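Local coordinates for protein hydroxyethylthiazole kinase (Pyrococcus horikoshii, PDB 3HPD) that probably phosphorylates the hydroxyl group of 4-methyl-5-beta-hydroxyethylthiazole with ATP, a magnesium-dependent step on the way to thiamine diphosphate, at residues Leu8-Val11 with Arg12-Pro16; Glu47-Leu50 with Glu51-Arg55. All coordinates share one frame; numbering follows the deposited sequence.

Contact 1 of 2, residues Leu8-Val11 with Arg12-Pro16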
loop_
_atom_site.group_PDB
_atom_site.type_symbol
_atom_site.label_atom_id
_atom_site.label_comp_id
_atom_site.label_asym_id
_atom_site.label_seq_id
_atom_site.Cartn_x
_atom_site.Cartn_y
_atom_site.Cartn_z
ATOM N N LEU A 8 -18.060 4.162 -20.463
ATOM C CA LEU A 8 -18.127 4.400 -19.025
ATOM C C LEU A 8 -19.423 3.827 -18.476
ATOM O O LEU A 8 -19.431 3.174 -17.434
ATOM C CB LEU A 8 -18.066 5.899 -18.724
ATOM C CG LEU A 8 -18.115 6.283 -17.240
ATOM C CD1 LEU A 8 -16.928 5.670 -16.514
ATOM C CD2 LEU A 8 -18.100 7.796 -17.097
ATOM N N LYS A 9 -20.518 4.078 -19.184
ATOM C CA LYS A 9 -21.815 3.574 -18.765
ATOM C C LYS A 9 -21.795 2.050 -18.715
ATOM O O LYS A 9 -22.325 1.450 -17.778
ATOM C CB LYS A 9 -22.908 4.065 -19.719
ATOM C CG LYS A 9 -23.182 5.558 -19.609
ATOM C CD LYS A 9 -24.253 6.010 -20.592
ATOM C CE LYS A 9 -24.537 7.500 -20.449
ATOM N NZ LYS A 9 -25.549 7.963 -21.442
ATOM N N ARG A 10 -21.173 1.426 -19.716
ATOM C CA ARG A 10 -21.086 -0.032 -19.763
ATOM C C ARG A 10 -20.276 -0.594 -18.598
ATOM O O ARG A 10 -20.628 -1.629 -18.028
ATOM C CB ARG A 10 -20.469 -0.500 -21.084
ATOM C CG ARG A 10 -21.396 -0.366 -22.278
ATOM C CD ARG A 10 -20.978 -1.292 -23.417
ATOM N NE ARG A 10 -19.658 -0.964 -23.943
ATOM C CZ ARG A 10 -19.361 0.185 -24.544
ATOM N NH1 ARG A 10 -20.292 1.118 -24.696
ATOM N NH2 ARG A 10 -18.132 0.402 -24.993
ATOM N N VAL A 11 -19.185 0.081 -18.251
ATOM C CA VAL A 11 -18.355 -0.370 -17.139
ATOM C C VAL A 11 -19.176 -0.362 -15.855
ATOM O O VAL A 11 -19.160 -1.321 -15.087
ATOM C CB VAL A 11 -17.123 0.546 -16.939
ATOM C CG1 VAL A 11 -16.456 0.245 -15.597
ATOM C CG2 VAL A 11 -16.134 0.334 -18.067
ATOM N N ARG A 12 -19.908 0.721 -15.635
ATOM C CA ARG A 12 -20.707 0.847 -14.430
ATOM C C ARG A 12 -21.925 -0.067 -14.378
ATOM O O ARG A 12 -22.342 -0.488 -13.297
ATOM C CB ARG A 12 -21.102 2.310 -14.245
ATOM C CG ARG A 12 -19.880 3.167 -13.973
ATOM C CD ARG A 12 -20.194 4.635 -13.900
ATOM N NE ARG A 12 -19.036 5.389 -13.427
ATOM C CZ ARG A 12 -18.967 6.714 -13.425
ATOM N NH1 ARG A 12 -19.991 7.428 -13.876
ATOM N NH2 ARG A 12 -17.884 7.324 -12.964
ATOM N N GLU A 13 -22.487 -0.386 -15.538
ATOM C CA GLU A 13 -23.648 -1.271 -15.585
ATOM C C GLU A 13 -23.218 -2.724 -15.398
ATOM O O GLU A 13 -23.860 -3.481 -14.672
ATOM C CB GLU A 13 -24.376 -1.139 -16.926
ATOM C CG GLU A 13 -24.863 0.258 -17.246
ATOM C CD GLU A 13 -25.570 0.333 -18.585
ATOM O OE1 GLU A 13 -25.066 -0.268 -19.559
ATOM O OE2 GLU A 13 -26.622 1.001 -18.671
ATOM N N ARG A 14 -22.121 -3.103 -16.049
ATOM C CA ARG A 14 -21.621 -4.472 -15.980
ATOM C C ARG A 14 -20.721 -4.797 -14.790
ATOM O O ARG A 14 -20.585 -5.966 -14.423
ATOM C CB ARG A 14 -20.884 -4.823 -17.276
ATOM C CG ARG A 14 -21.753 -4.791 -18.529
ATOM C CD ARG A 14 -21.008 -5.398 -19.711
ATOM N NE ARG A 14 -21.785 -5.376 -20.948
ATOM C CZ ARG A 14 -22.152 -4.266 -21.578
ATOM N NH1 ARG A 14 -21.813 -3.086 -21.082
ATOM N NH2 ARG A 14 -22.850 -4.335 -22.705
ATOM N N ARG A 15 -20.105 -3.777 -14.194
ATOM C CA ARG A 15 -19.220 -3.976 -13.044
ATOM C C ARG A 15 -18.255 -5.143 -13.292
ATOM O O ARG A 15 -18.266 -6.135 -12.567
ATOM C CB ARG A 15 -20.051 -4.263 -11.787
ATOM C CG ARG A 15 -21.105 -3.206 -11.437
ATOM C CD ARG A 15 -20.606 -2.217 -10.391
ATOM N NE ARG A 15 -20.228 -0.926 -10.956
ATOM C CZ ARG A 15 -21.007 0.148 -10.965
ATOM N NH1 ARG A 15 -22.224 0.096 -10.433
ATOM N NH2 ARG A 15 -20.569 1.274 -11.503
ATOM N N PRO A 16 -17.394 -5.033 -14.315
ATOM C CA PRO A 16 -16.447 -6.109 -14.620
ATOM C C PRO A 16 -15.431 -6.399 -13.509
ATOM O O PRO A 16 -15.046 -5.504 -12.754
ATOM C CB PRO A 16 -15.773 -5.616 -15.897
ATOM C CG PRO A 16 -15.748 -4.129 -15.690
ATOM C CD PRO A 16 -17.135 -3.849 -15.155
#
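Arg12 reaches back along the last turns of helix 2-14 and lays its side chain over Leu8. Its CB and CG pass the carbonyl oxygen of Leu8, with Arg12 CG 3.5 Å from Leu8 O. CD follows the same course a little further off. The chain stays extended from CG to NE, which carries the guanidinium out to the leucine methyls. Leu8 CD1 sits over one face of that group, toward its rim, 3.7 Å from Arg12 NE. Leu8 CD2 lies 3.8 Å from Arg12 NH1. At chi1 -179° Leu8 CG projects opposite the backbone N, which brings the branch under the arginine; both methyls then touch it. The N-H groups look elsewhere: NE hydrogen-bonds to Leu37 O, NH1 to Ile249 O and NH2, weakly, to Leu246 O.

On another side of the helix Arg10 and Arg14 run side by side. Arg14 NH1 lies implausibly close to the Arg10 chain, so its position is doubtful. Arg10 NE hydrogen-bonds to Val207 O.

The backbone bonds run to the helix end. Arg12 N hydrogen-bonds to Leu8 O at 3.1 Å, and Arg14 N to Arg10 O at 2.9 Å. Arg15 then turns to positive phi (46°), yet its N still reaches Val11 O at 2.8 Å. Pro16 follows, its CD 4.2 Å from Val11 CG1, and leads into strand 17-21.

The chemistry implies a division of labour in Arg12: one face rests on a buried leucine, while the N-H groups serve carbonyl oxygens of neighbouring chain segments. Like charges may disfavour the Arg10-Arg14 pairing.

Contact 2 of 2, residues Glu47-Leu50 with Glu51-Arg55; sequences EEEL and EEMIR
Glu49 and Met53 meet one turn apart, through both backbone and side chain, where helix 50-56 begins. Met53 N donates to Glu49 O at 2.9 Å. The two side chains lie alongside each other and point the same way. The methyl CE of Met53 comes 3.9 Å from Glu49 OE1. With chi1 at -155° Met53 CG points away from the backbone N, and bends at the next two torsions set CE beside the carboxylate. One residue further on, Ile54 N donates to Leu50 O at 2.9 Å. Ile54 CG1 passes close to the same oxygen.

Three waters form the next shell. Water 1 donates to Glu47 O and accepts from Glu51 N at 3.1 Å. Water 2 accepts from Glu52 N at 3.0 Å and also donates to Glu52 OE2; its bond to Glu48 O is weak. Water 3 bridges Glu48 O and Glu52 OE2, donating to both, the latter at 2.6 Å. Thus waters serve two amides of the first turn. Glu52 OE2 is linked to Glu48 O by water 3, and less firmly by water 2.

Further out, a second subunit binds the carboxylates of Glu49 and Glu52. Glu49 OE1 forms a salt bridge with Arg102 of that subunit and a hydrogen bond with its Thr99. Glu52 OE1 accepts from the backbone N of its Lys100. Within the chain, Leu50 and Ile54 pack on strand 17-21, and Ile54 also on helix 69-85.

Glu49 holds the N-cap position. This is a helix N-terminus with hydrated first-turn amides, set at a subunit interface in a ribokinase-clan alpha/beta fold.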
loop_
_atom_site.group_PDB
_atom_site.type_symbol
_atom_site.label_atom_id
_atom_site.label_comp_id
_atom_site.label_asym_id
_atom_site.label_seq_id
_atom_site.Cartn_x
_atom_site.Cartn_y
_atom_site.Cartn_z
ATOM N N GLU A 47 0.364 -19.347 -8.421
ATOM C CA GLU A 47 0.173 -20.254 -9.543
ATOM C C GLU A 47 -0.895 -21.294 -9.223
ATOM O O GLU A 47 -1.524 -21.846 -10.129
ATOM C CB GLU A 47 1.501 -20.921 -9.909
ATOM C CG GLU A 47 2.424 -19.997 -10.698
ATOM C CD GLU A 47 3.824 -20.551 -10.861
ATOM O OE1 GLU A 47 3.961 -21.725 -11.270
ATOM O OE2 GLU A 47 4.789 -19.807 -10.585
ATOM N N GLU A 48 -1.116 -21.541 -7.933
ATOM C CA GLU A 48 -2.119 -22.507 -7.505
ATOM C C GLU A 48 -3.560 -22.056 -7.748
ATOM O O GLU A 48 -4.479 -22.867 -7.663
ATOM C CB GLU A 48 -1.953 -22.849 -6.020
ATOM C CG GLU A 48 -0.718 -23.669 -5.701
ATOM C CD GLU A 48 0.489 -22.815 -5.365
ATOM O OE1 GLU A 48 0.543 -21.647 -5.805
ATOM O OE2 GLU A 48 1.392 -23.321 -4.666
ATOM N N GLU A 49 -3.764 -20.772 -8.040
ATOM C CA GLU A 49 -5.115 -20.274 -8.284
ATOM C C GLU A 49 -5.249 -19.392 -9.523
ATOM O O GLU A 49 -6.325 -18.859 -9.781
ATOM C CB GLU A 49 -5.625 -19.492 -7.065
ATOM C CG GLU A 49 -4.947 -18.143 -6.851
ATOM C CD GLU A 49 -5.510 -17.383 -5.661
ATOM O OE1 GLU A 49 -6.531 -17.826 -5.091
ATOM O OE2 GLU A 49 -4.933 -16.335 -5.298
ATOM N N LEU A 50 -4.174 -19.236 -10.293
ATOM C CA LEU A 50 -4.238 -18.397 -11.489
ATOM C C LEU A 50 -5.337 -18.809 -12.461
ATOM O O LEU A 50 -6.088 -17.965 -12.940
ATOM C CB LEU A 50 -2.902 -18.399 -12.238
ATOM C CG LEU A 50 -1.750 -17.592 -11.643
ATOM C CD1 LEU A 50 -0.510 -17.757 -12.520
ATOM C CD2 LEU A 50 -2.147 -16.123 -11.550
ATOM N N GLU A 51 -5.436 -20.098 -12.762
ATOM C CA GLU A 51 -6.458 -20.539 -13.705
ATOM C C GLU A 51 -7.868 -20.206 -13.231
ATOM O O GLU A 51 -8.659 -19.634 -13.981
ATOM C CB GLU A 51 -6.336 -22.041 -13.982
ATOM C CG GLU A 51 -7.413 -22.565 -14.930
ATOM C CD GLU A 51 -6.925 -23.699 -15.815
ATOM O OE1 GLU A 51 -6.777 -23.478 -17.037
ATOM O OE2 GLU A 51 -6.686 -24.806 -15.291
ATOM N N GLU A 52 -8.183 -20.545 -11.986
ATOM C CA GLU A 52 -9.516 -20.271 -11.459
ATOM C C GLU A 52 -9.830 -18.782 -11.373
ATOM O O GLU A 52 -10.963 -18.367 -11.617
ATOM C CB GLU A 52 -9.681 -20.912 -10.081
ATOM C CG GLU A 52 -9.736 -22.428 -10.128
ATOM C CD GLU A 52 -9.687 -23.052 -8.747
ATOM O OE1 GLU A 52 -10.639 -22.856 -7.971
ATOM O OE2 GLU A 52 -8.687 -23.733 -8.443
ATOM N N MET A 53 -8.828 -17.977 -11.036
ATOM C CA MET A 53 -9.039 -16.540 -10.917
ATOM C C MET A 53 -9.223 -15.876 -12.287
ATOM O O MET A 53 -10.094 -15.023 -12.457
ATOM C CB MET A 53 -7.869 -15.898 -10.162
ATOM C CG MET A 53 -8.231 -14.590 -9.479
ATOM S SD MET A 53 -9.581 -14.798 -8.289
ATOM C CE MET A 53 -8.672 -15.050 -6.754
ATOM N N ILE A 54 -8.416 -16.272 -13.266
ATOM C CA ILE A 54 -8.521 -15.696 -14.606
ATOM C C ILE A 54 -9.827 -16.136 -15.270
ATOM O O ILE A 54 -10.386 -15.422 -16.104
ATOM C CB ILE A 54 -7.310 -16.098 -15.474
ATOM C CG1 ILE A 54 -6.029 -15.530 -14.848
ATOM C CG2 ILE A 54 -7.469 -15.551 -16.896
ATOM C CD1 ILE A 54 -4.757 -15.949 -15.546
ATOM N N ARG A 55 -10.312 -17.312 -14.888
ATOM C CA ARG A 55 -11.571 -17.835 -15.417
ATOM C C ARG A 55 -12.703 -16.969 -14.881
ATOM O O ARG A 55 -13.689 -16.688 -15.567
ATOM C CB ARG A 55 -11.792 -19.269 -14.940
ATOM C CG ARG A 55 -10.995 -20.331 -15.672
ATOM C CD ARG A 55 -11.256 -21.689 -15.040
ATOM N NE ARG A 55 -10.760 -22.799 -15.851
ATOM C CZ ARG A 55 -11.026 -24.075 -15.594
ATOM N NH1 ARG A 55 -11.781 -24.396 -14.549
ATOM N NH2 ARG A 55 -10.551 -25.030 -16.382
HETATM O O HOH W 1 -3.943 -22.423 -11.393
HETATM O O HOH W 2 -6.540 -22.469 -10.433
HETATM O O HOH W 3 -7.137 -22.810 -6.600
#

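How the contacts relate
Contact 1 precedes contact 2 in sequence, with no overlap. Their centres are about 24 Å apart and their nearest atoms about 10 Å, so they do not touch. Contact 1 covers the end of helix 2-14; contact 2 covers the start of helix 50-56. Both thus lie at helix ends: the first leads into strand 17-21, the second follows strand 40-43. These strands are neighbours and parallel in the mixed sheet, with helix 27-37 between them in sequence. Side chains of contact 2 also pack on strand 17-21. Both contacts lie away from the predicted ATP and substrate sites. Both also meet the second subunit, contact 1 only through Arg15.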